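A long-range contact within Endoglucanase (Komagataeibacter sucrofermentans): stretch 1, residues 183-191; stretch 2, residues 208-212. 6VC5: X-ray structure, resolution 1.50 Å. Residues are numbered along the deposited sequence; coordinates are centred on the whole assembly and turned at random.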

ATOM      1  N   GLN A 183      -0.890  17.447  -1.107  1.00 14.06           N
ATOM      2  CA  GLN A 183      -1.612  18.427  -1.916  1.00 14.94           C
ATOM      3  C   GLN A 183      -2.479  17.739  -2.963  1.00 14.07           C
ATOM      4  O   GLN A 183      -3.634  18.127  -3.181  1.00 15.15           O
ATOM      5  N   ILE A 184      -1.938  16.710  -3.616  1.00 11.05           N
ATOM      6  CA  ILE A 184      -2.687  15.990  -4.642  1.00 10.06           C
ATOM      7  C   ILE A 184      -3.877  15.255  -4.028  1.00 10.04           C
ATOM      8  O   ILE A 184      -4.976  15.235  -4.601  1.00 11.82           O
ATOM      9  N   ILE A 185      -3.677  14.627  -2.866  1.00 10.19           N
ATOM     10  CA  ILE A 185      -4.774  13.917  -2.203  1.00 12.10           C
ATOM     11  C   ILE A 185      -5.873  14.884  -1.781  1.00 13.48           C
ATOM     12  O   ILE A 185      -7.063  14.586  -1.913  1.00 16.62           O
ATOM     13  N   ALA A 186      -5.496  16.048  -1.253  1.00 14.12           N
ATOM     14  CA  ALA A 186      -6.499  17.031  -0.858  1.00 15.04           C
ATOM     15  C   ALA A 186      -7.351  17.463  -2.046  1.00 15.12           C
ATOM     16  O   ALA A 186      -8.576  17.589  -1.926  1.00 17.74           O
ATOM     17  N   LYS A 187      -6.725  17.653  -3.213  1.00 12.67           N
ATOM     18  CA  LYS A 187      -7.442  18.176  -4.371  1.00 13.23           C
ATOM     19  C   LYS A 187      -8.159  17.089  -5.163  1.00 13.43           C
ATOM     20  O   LYS A 187      -9.243  17.335  -5.712  1.00 13.40           O
ATOM     21  N   GLY A 188      -7.569  15.903  -5.260  1.00 10.90           N
ATOM     22  CA  GLY A 188      -8.106  14.839  -6.089  1.00  9.90           C
ATOM     23  C   GLY A 188      -9.173  14.033  -5.380  1.00 11.24           C
ATOM     24  O   GLY A 188      -9.027  12.822  -5.194  1.00 12.77           O
ATOM     25  N   ARG A 189     -10.245  14.702  -4.970  1.00  9.84           N
ATOM     26  CA  ARG A 189     -11.357  14.037  -4.303  1.00 10.68           C
ATOM     27  C   ARG A 189     -12.650  14.386  -5.017  1.00 10.71           C
ATOM     28  O   ARG A 189     -12.799  15.488  -5.551  1.00 13.22           O
ATOM     29  N   PHE A 190     -13.575  13.431  -5.039  1.00  8.53           N
ATOM     30  CA  PHE A 190     -14.680  13.497  -5.987  1.00  8.17           C
ATOM     31  C   PHE A 190     -15.976  13.042  -5.338  1.00  9.26           C
ATOM     32  O   PHE A 190     -15.987  12.241  -4.396  1.00  9.77           O
ATOM     33  N   GLY A 191     -17.078  13.528  -5.896  1.00  9.34           N
ATOM     34  CA  GLY A 191     -18.373  12.995  -5.532  1.00 10.08           C
ATOM     35  C   GLY A 191     -18.903  13.621  -4.265  1.00 11.40           C
ATOM     36  O   GLY A 191     -18.268  14.467  -3.627  1.00 11.75           O
ATOM     37  N   ALA A 208      -5.286  19.778 -15.046  1.00  9.73           N
ATOM     38  CA  ALA A 208      -6.620  19.428 -14.575  1.00  9.53           C
ATOM     39  C   ALA A 208      -6.642  18.000 -14.040  1.00  9.08           C
ATOM     40  O   ALA A 208      -6.018  17.099 -14.610  1.00  9.38           O
ATOM     41  N   PHE A 209      -7.390  17.800 -12.952  1.00  8.21           N
ATOM     42  CA  PHE A 209      -7.522  16.513 -12.266  1.00  8.22           C
ATOM     43  C   PHE A 209      -8.833  15.842 -12.652  1.00  9.70           C
ATOM     44  O   PHE A 209      -9.881  16.496 -12.740  1.00 12.60           O
ATOM     45  N   SER A 210      -8.788  14.520 -12.817  1.00  7.91           N
ATOM     46  CA  SER A 210      -9.989  13.760 -13.130  1.00  8.40           C
ATOM     47  C   SER A 210      -9.838  12.326 -12.629  1.00  7.62           C
ATOM     48  O   SER A 210      -8.755  11.884 -12.244  1.00  9.12           O
ATOM     49  N   ILE A 211     -10.947  11.603 -12.625  1.00  6.74           N
ATOM     50  CA  ILE A 211     -10.911  10.175 -12.342  1.00  7.20           C
ATOM     51  C   ILE A 211     -10.381   9.476 -13.586  1.00  8.91           C
ATOM     52  O   ILE A 211     -10.835   9.750 -14.704  1.00 11.39           O
ATOM     53  N   ALA A 212      -9.409   8.579 -13.409  1.00  7.64           N
ATOM     54  CA  ALA A 212      -8.733   8.010 -14.569  1.00  8.35           C
ATOM     55  C   ALA A 212      -9.666   7.094 -15.351  1.00  9.01           C
ATOM     56  O   ALA A 212     -10.462   6.351 -14.771  1.00  9.39           O
TER

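The end of a helix and the extended segment that follows it (183-191) pack against a short strand (209-211), burying 336 Å² in total. No direct hydrogen bond links the two stretches; the contact rests on two phenylalanine rings, one from each side, and on a single bridging water.

Gln-183 makes no side-chain contact with the strand, but its carbonyl accepts the backbone hydrogen bond of Lys-187. One residue on, Ile-184 (chi1 m, chi2 t) is buried, and although its CA-to-CB bond runs sideways, CG2 lies 4.0 Å from CE2 of Phe-209. Its carbonyl oxygen also sits at the edge of that ring, with Ile-184 O 3.9 Å from Phe-209 CE2, while accepting a 2.8 Å hydrogen bond from Gly-188 N. Ile-185 (m, t) points away from the strand, and Ala-186 is out of reach.

Lys-187 points toward the strand, with chi1 to chi3 all t and chi4 m. The extended chain lays its methylenes across the Phe-209 ring: CD stands 3.8 Å from the ring centroid, almost on the ring normal, in a CH-pi contact. Its ammonium is less well placed for the ring, NZ lying 5.0 Å from the Phe-209 centroid, so any cation-pi attraction is weak at most. The final turn to m accompanies a polar link instead: water 1 accepts hydrogen bonds from Lys-187 NZ (3.1 Å) and from the backbone Phe-209 N (2.9 Å), joining the stretches where they lack a direct bond.

Gly-188, the first residue to leave helical geometry, brings its backbone against the ring edge, its CA 3.8 Å from Phe-209 CD2. Phe-209 itself (chi1 m, chi2 43°) points toward stretch 1 and has the largest covered area of any residue here, its ring meeting Lys-187 over one face and Ile-184 O and Gly-188 CA at the edge.

Arg-189 (m, t, m) turns away from the strand; its NE donates a 3.1 Å hydrogen bond to Ala-186 O, tying the side chain back to the helix end, and NH1 is bonded elsewhere in the structure.

Phe-190 (chi1 m, chi2 -91°) returns toward the strand. Ile-211 (m, t) covers one face of its ring: the CA-to-CB bond of the isoleucine runs sideways, yet CG1 reaches 3.7 Å from the Phe-190 centroid, close to the normal. The ring also meets the strand backbone, its CZ lying 3.8 Å from Ser-210 C. The Ser-210 side chain (p) points away. Gly-191, at positive phi, makes no contact with the strand.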

ATOM      1  CB  GLN A 183      -0.623  19.361  -2.607  1.00 19.24           C
ATOM      2  CG  GLN A 183       0.094  20.318  -1.681  1.00 22.03           C
ATOM      3  CD  GLN A 183       0.963  21.292  -2.443  1.00 26.41           C
ATOM      4  OE1 GLN A 183       1.949  21.808  -1.913  1.00 30.74           O
ATOM      5  NE2 GLN A 183       0.602  21.557  -3.693  1.00 28.17           N
ATOM      6  CB  ILE A 184      -1.744  15.034  -5.392  1.00  9.99           C
ATOM      7  CG1 ILE A 184      -0.781  15.824  -6.277  1.00 11.07           C
ATOM      8  CG2 ILE A 184      -2.547  14.009  -6.199  1.00 10.91           C
ATOM      9  CD1 ILE A 184       0.505  15.088  -6.604  1.00 13.56           C
ATOM     10  CB  ILE A 185      -4.255  13.083  -1.018  1.00 13.27           C
ATOM     11  CG1 ILE A 185      -3.429  11.901  -1.527  1.00 15.06           C
ATOM     12  CG2 ILE A 185      -5.416  12.596  -0.163  1.00 15.38           C
ATOM     13  CD1 ILE A 185      -2.624  11.209  -0.437  1.00 15.33           C
ATOM     14  CB  ALA A 186      -5.820  18.240  -0.216  1.00 16.26           C
ATOM     15  CB  LYS A 187      -6.494  18.931  -5.297  1.00 17.58           C
ATOM     16  CG  LYS A 187      -7.240  19.632  -6.409  1.00 21.43           C
ATOM     17  CD  LYS A 187      -6.315  20.187  -7.444  1.00 24.33           C
ATOM     18  CE  LYS A 187      -7.006  21.285  -8.232  1.00 26.11           C
ATOM     19  NZ  LYS A 187      -8.399  20.891  -8.606  1.00 28.17           N
ATOM     20  CB  ARG A 189     -11.412  14.395  -2.810  1.00 14.13           C
ATOM     21  CG  ARG A 189     -10.204  13.852  -2.059  1.00 15.22           C
ATOM     22  CD  ARG A 189     -10.282  14.099  -0.571  1.00 16.38           C
ATOM     23  NE  ARG A 189     -10.273  15.530  -0.254  1.00 16.94           N
ATOM     24  CZ  ARG A 189     -11.134  16.113   0.577  1.00 19.49           C
ATOM     25  NH1 ARG A 189     -12.074  15.394   1.170  1.00 20.10           N
ATOM     26  NH2 ARG A 189     -11.061  17.419   0.822  1.00 20.09           N
ATOM     27  CB  PHE A 190     -14.405  12.613  -7.220  1.00  9.27           C
ATOM     28  CG  PHE A 190     -13.174  13.009  -7.979  1.00  8.64           C
ATOM     29  CD1 PHE A 190     -13.248  13.916  -9.029  1.00  9.33           C
ATOM     30  CD2 PHE A 190     -11.935  12.507  -7.618  1.00  9.85           C
ATOM     31  CE1 PHE A 190     -12.093  14.296  -9.707  1.00  9.89           C
ATOM     32  CE2 PHE A 190     -10.794  12.872  -8.282  1.00 10.12           C
ATOM     33  CZ  PHE A 190     -10.866  13.779  -9.328  1.00  9.60           C
ATOM     34  CB  ALA A 208      -7.633  19.551 -15.710  1.00 11.62           C
ATOM     35  CB  PHE A 209      -7.578  16.720 -10.749  1.00  8.73           C
ATOM     36  CG  PHE A 209      -6.250  16.974 -10.080  1.00  9.38           C
ATOM     37  CD1 PHE A 209      -5.290  17.829 -10.629  1.00 10.33           C
ATOM     38  CD2 PHE A 209      -5.984  16.387  -8.857  1.00 10.96           C
ATOM     39  CE1 PHE A 209      -4.078  18.066  -9.965  1.00 11.03           C
ATOM     40  CE2 PHE A 209      -4.777  16.621  -8.198  1.00 11.32           C
ATOM     41  CZ  PHE A 209      -3.824  17.467  -8.758  1.00 11.78           C
ATOM     42  CB  SER A 210     -10.289  13.794 -14.637  1.00 11.86           C
ATOM     43  OG  SER A 210      -9.190  13.294 -15.375  1.00 13.66           O
ATOM     44  CB  ILE A 211     -12.312   9.678 -11.959  1.00  7.18           C
ATOM     45  CG1 ILE A 211     -12.843  10.433 -10.735  1.00  8.37           C
ATOM     46  CG2 ILE A 211     -12.292   8.185 -11.687  1.00  9.33           C
ATOM     47  CD1 ILE A 211     -14.346  10.228 -10.511  1.00 10.78           C
ATOM     48  CB  ALA A 212      -7.514   7.204 -14.124  1.00  7.97           C
TER
HETATM   49  O   HOH W   1      -8.536  20.114 -11.621  1.00 17.65           O